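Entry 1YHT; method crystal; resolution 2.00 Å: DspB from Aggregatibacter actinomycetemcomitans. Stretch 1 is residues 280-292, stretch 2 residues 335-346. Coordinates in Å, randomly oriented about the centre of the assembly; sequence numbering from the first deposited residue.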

# COMPACT_ATOMS: atom_id res chain seq x y z
N VAL A 280 -11.69 -0.74 7.62
CA VAL A 280 -11.08 0.24 8.51
C VAL A 280 -11.50 -0.08 9.95
O VAL A 280 -12.49 0.46 10.50
N PRO A 281 -10.78 -0.99 10.59
CA PRO A 281 -11.22 -1.38 11.91
C PRO A 281 -11.28 -0.24 12.92
O PRO A 281 -10.41 0.65 12.99
N LYS A 282 -12.37 -0.29 13.67
CA LYS A 282 -12.64 0.68 14.71
C LYS A 282 -13.34 -0.04 15.86
O LYS A 282 -14.33 -0.74 15.65
N ALA A 283 -12.81 0.11 17.07
CA ALA A 283 -13.42 -0.47 18.25
C ALA A 283 -14.82 0.13 18.43
O ALA A 283 -15.01 1.33 18.29
N SER A 284 -15.78 -0.72 18.77
CA SER A 284 -17.18 -0.34 18.94
C SER A 284 -17.89 -1.57 19.43
O SER A 284 -17.36 -2.68 19.30
N PRO A 285 -19.11 -1.38 19.98
CA PRO A 285 -19.95 -2.53 20.36
C PRO A 285 -20.21 -3.53 19.22
O PRO A 285 -20.48 -4.69 19.51
N THR A 286 -20.17 -3.11 17.96
CA THR A 286 -20.51 -4.04 16.84
C THR A 286 -19.32 -4.42 15.93
O THR A 286 -19.53 -4.89 14.80
N PHE A 287 -18.10 -4.22 16.39
CA PHE A 287 -16.93 -4.38 15.50
C PHE A 287 -16.84 -5.81 14.98
O PHE A 287 -16.71 -6.06 13.80
N SER A 288 -16.93 -6.74 15.90
CA SER A 288 -16.80 -8.14 15.58
C SER A 288 -17.96 -8.68 14.70
O SER A 288 -17.74 -9.43 13.74
N GLN A 289 -19.18 -8.22 14.95
CA GLN A 289 -20.36 -8.56 14.12
C GLN A 289 -20.27 -8.00 12.72
O GLN A 289 -20.56 -8.71 11.75
N ASP A 290 -19.93 -6.71 12.63
CA ASP A 290 -19.71 -5.98 11.37
C ASP A 290 -18.62 -6.65 10.49
O ASP A 290 -18.79 -6.81 9.27
N ALA A 291 -17.51 -7.01 11.11
CA ALA A 291 -16.43 -7.69 10.39
C ALA A 291 -16.94 -9.05 9.86
O ALA A 291 -16.70 -9.42 8.71
N ALA A 292 -17.68 -9.77 10.69
CA ALA A 292 -18.26 -11.05 10.29
C ALA A 292 -19.20 -10.85 9.11
O ALA A 292 -19.17 -11.60 8.12
N LYS A 335 -7.20 2.80 16.89
CA LYS A 335 -6.40 3.08 18.07
C LYS A 335 -6.79 2.27 19.32
O LYS A 335 -5.93 1.93 20.11
N ALA A 336 -8.08 2.00 19.52
CA ALA A 336 -8.49 1.28 20.71
C ALA A 336 -8.55 -0.23 20.50
O ALA A 336 -8.99 -0.96 21.37
N LEU A 337 -8.07 -0.72 19.35
CA LEU A 337 -8.05 -2.15 19.11
C LEU A 337 -6.63 -2.69 19.13
O LEU A 337 -5.70 -2.04 18.62
N LYS A 338 -6.48 -3.90 19.67
CA LYS A 338 -5.23 -4.60 19.60
C LYS A 338 -5.03 -5.31 18.27
O LYS A 338 -5.98 -5.77 17.63
N ASP A 339 -3.76 -5.39 17.88
CA ASP A 339 -3.36 -6.05 16.66
C ASP A 339 -4.00 -7.45 16.54
O ASP A 339 -4.63 -7.77 15.55
N GLU A 340 -3.88 -8.26 17.59
CA GLU A 340 -4.47 -9.59 17.56
C GLU A 340 -6.00 -9.60 17.41
O GLU A 340 -6.54 -10.43 16.72
N THR A 341 -6.70 -8.63 18.01
CA THR A 341 -8.17 -8.54 17.83
C THR A 341 -8.50 -8.26 16.37
O THR A 341 -9.44 -8.85 15.78
N ILE A 342 -7.73 -7.35 15.77
CA ILE A 342 -7.93 -7.04 14.35
C ILE A 342 -7.72 -8.27 13.48
O ILE A 342 -8.53 -8.60 12.57
N GLN A 343 -6.61 -8.95 13.71
CA GLN A 343 -6.30 -10.14 12.96
C GLN A 343 -7.39 -11.21 13.10
O GLN A 343 -7.87 -11.76 12.10
N LYS A 344 -7.78 -11.54 14.33
CA LYS A 344 -8.77 -12.62 14.52
C LYS A 344 -10.12 -12.27 13.88
O LYS A 344 -10.76 -13.13 13.29
N ASN A 345 -10.52 -11.01 13.98
CA ASN A 345 -11.82 -10.59 13.44
C ASN A 345 -11.88 -10.41 11.92
O ASN A 345 -12.98 -10.41 11.35
N THR A 346 -10.73 -10.22 11.27
CA THR A 346 -10.71 -10.03 9.80
C THR A 346 -10.40 -11.31 9.05
O THR A 346 -10.39 -11.33 7.83

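The most distinctive feature of this contact is a methyl group seated on an aromatic face: Leu 337 CD1 lies 4.0 Å from the centroid of the Phe 287 ring and 15° off the ring normal, the geometry of a CH-pi interaction. Leu 337 (chi1 m, chi2 t) points toward the first stretch, and Phe 287 (chi1 t, chi2 65°) points toward the second. The same methyl also serves the preceding loop, since Leu 337 CD1 is 3.6 Å from Pro 281 CB. One branch of the leucine therefore joins loop to helix. Pro 281, with its C-gamma exo pucker, reaches further to Ile 342, CG to CG2 at 4.1 Å. Ala 283 extends the apolar patch, its CB lying 3.8 Å from both Leu 337 CG and Ala 336 CB.

The helices 287-292 and 339-346 cross at -36°, with axes 9.6 Å apart at closest approach. Asn 345 (chi1 m, chi2 -82°) points toward the first stretch and works through both ends of its amide. Its ND2 donates to Thr 341 O at 2.9 Å, an N-H...acceptor angle of 163°, which holds the group against its own helix. Its OD1 accepts from Ser 288 (chi1 t), OG to OD1 at 2.8 Å, the one direct hydrogen bond between the stretches. Asn 345 CB packs 3.7 Å from Phe 287 CE2, oblique to the ring, while Ala 291 CB approaches Asn 345 O at 3.4 Å.

Three waters bridge the stretches. Water 1 accepts from Ala 283 N and Ala 336 N, its oxygen 3.1 Å from each. Water 2 O donates to Ser 288 O (2.5 Å) and Asn 345 OD1 (2.9 Å). Water 3 O donates to Asn 345 O at 2.7 Å and weakly to Ala 291 O at 3.3 Å.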

# COMPACT_ATOMS: atom_id res chain seq x y z
CB VAL A 280 -11.45 1.71 8.08
CG1 VAL A 280 -10.55 2.72 8.76
CG2 VAL A 280 -11.33 1.87 6.51
CB PRO A 281 -10.19 -2.44 12.33
CG PRO A 281 -9.69 -2.97 11.02
CD PRO A 281 -9.60 -1.76 10.17
CB LYS A 282 -13.50 1.81 14.14
CG LYS A 282 -13.81 2.92 15.12
CD LYS A 282 -14.47 4.10 14.39
CE LYS A 282 -15.26 4.95 15.32
NZ LYS A 282 -14.41 5.68 16.26
CB ALA A 283 -12.57 -0.21 19.46
CB SER A 284 -17.84 0.08 17.63
OG SER A 284 -18.30 -1.05 16.89
CB PRO A 285 -21.28 -1.88 20.79
CG PRO A 285 -20.92 -0.47 21.17
CD PRO A 285 -19.76 -0.08 20.27
CB THR A 286 -21.62 -3.47 15.92
OG1 THR A 286 -21.17 -2.24 15.34
CG2 THR A 286 -22.94 -3.26 16.70
CB PHE A 287 -15.64 -3.98 16.20
CG PHE A 287 -14.43 -4.43 15.49
CD1 PHE A 287 -14.14 -3.93 14.23
CD2 PHE A 287 -13.60 -5.40 16.04
CE1 PHE A 287 -13.02 -4.37 13.53
CE2 PHE A 287 -12.47 -5.84 15.34
CZ PHE A 287 -12.18 -5.34 14.11
CB SER A 288 -16.60 -8.89 16.89
OG SER A 288 -16.69 -10.27 16.69
CB GLN A 289 -21.64 -7.96 14.72
CG GLN A 289 -22.07 -8.48 16.07
CD GLN A 289 -22.98 -7.46 16.79
OE1 GLN A 289 -24.03 -7.06 16.24
NE2 GLN A 289 -22.57 -7.01 17.98
CB ASP A 290 -19.29 -4.51 11.65
CG ASP A 290 -20.42 -3.64 12.28
OD1 ASP A 290 -21.57 -4.10 12.35
OD2 ASP A 290 -20.11 -2.49 12.71
CB ALA A 291 -15.21 -7.88 11.29
CB ALA A 292 -18.98 -11.69 11.46
CB LYS A 335 -6.44 4.57 18.42
CG LYS A 335 -7.76 5.11 18.86
CD LYS A 335 -7.75 6.67 18.99
CE LYS A 335 -8.21 7.41 17.69
NZ LYS A 335 -8.40 8.92 17.82
CB ALA A 336 -9.84 1.80 21.19
CB LEU A 337 -8.65 -2.49 17.75
CG LEU A 337 -10.14 -2.34 17.46
CD1 LEU A 337 -10.33 -2.45 15.95
CD2 LEU A 337 -10.89 -3.43 18.18
CB LYS A 338 -5.14 -5.65 20.69
CG LYS A 338 -5.10 -5.02 22.08
CD LYS A 338 -3.76 -4.30 22.29
CE LYS A 338 -3.48 -4.06 23.78
NZ LYS A 338 -3.96 -2.72 24.22
CB ASP A 339 -1.80 -6.03 16.50
CG ASP A 339 -1.06 -6.63 17.65
OD1 ASP A 339 -1.69 -7.10 18.63
OD2 ASP A 339 0.22 -6.64 17.58
CB GLU A 340 -4.00 -10.39 18.79
CG GLU A 340 -4.64 -11.75 18.93
CD GLU A 340 -4.36 -12.74 17.80
OE1 GLU A 340 -3.53 -12.48 16.88
OE2 GLU A 340 -5.00 -13.83 17.85
CB THR A 341 -8.74 -7.43 18.71
OG1 THR A 341 -8.44 -7.73 20.06
CG2 THR A 341 -10.25 -7.24 18.55
CB ILE A 342 -6.99 -5.92 13.88
CG1 ILE A 342 -7.36 -4.60 14.57
CG2 ILE A 342 -7.07 -5.79 12.31
CD1 ILE A 342 -6.23 -3.58 14.56
CB GLN A 343 -4.96 -10.67 13.40
CG GLN A 343 -4.39 -11.82 12.57
CD GLN A 343 -4.85 -13.20 13.04
OE1 GLN A 343 -4.92 -13.49 14.22
NE2 GLN A 343 -5.17 -14.05 12.09
CB LYS A 344 -8.95 -12.98 15.99
CG LYS A 344 -9.51 -11.88 16.85
CD LYS A 344 -9.79 -12.35 18.36
CE LYS A 344 -8.54 -12.36 19.27
NZ LYS A 344 -8.29 -11.04 20.10
CB ASN A 345 -12.34 -9.37 14.16
CG ASN A 345 -12.92 -9.73 15.53
OD1 ASN A 345 -14.07 -10.17 15.63
ND2 ASN A 345 -12.12 -9.56 16.59
CB THR A 346 -9.70 -8.92 9.36
OG1 THR A 346 -8.41 -9.17 9.93
CG2 THR A 346 -10.19 -7.54 9.86
O HOH W 1 -10.52 2.08 17.60
O HOH W 2 -15.86 -11.14 13.63
O HOH W 3 -13.90 -11.13 8.95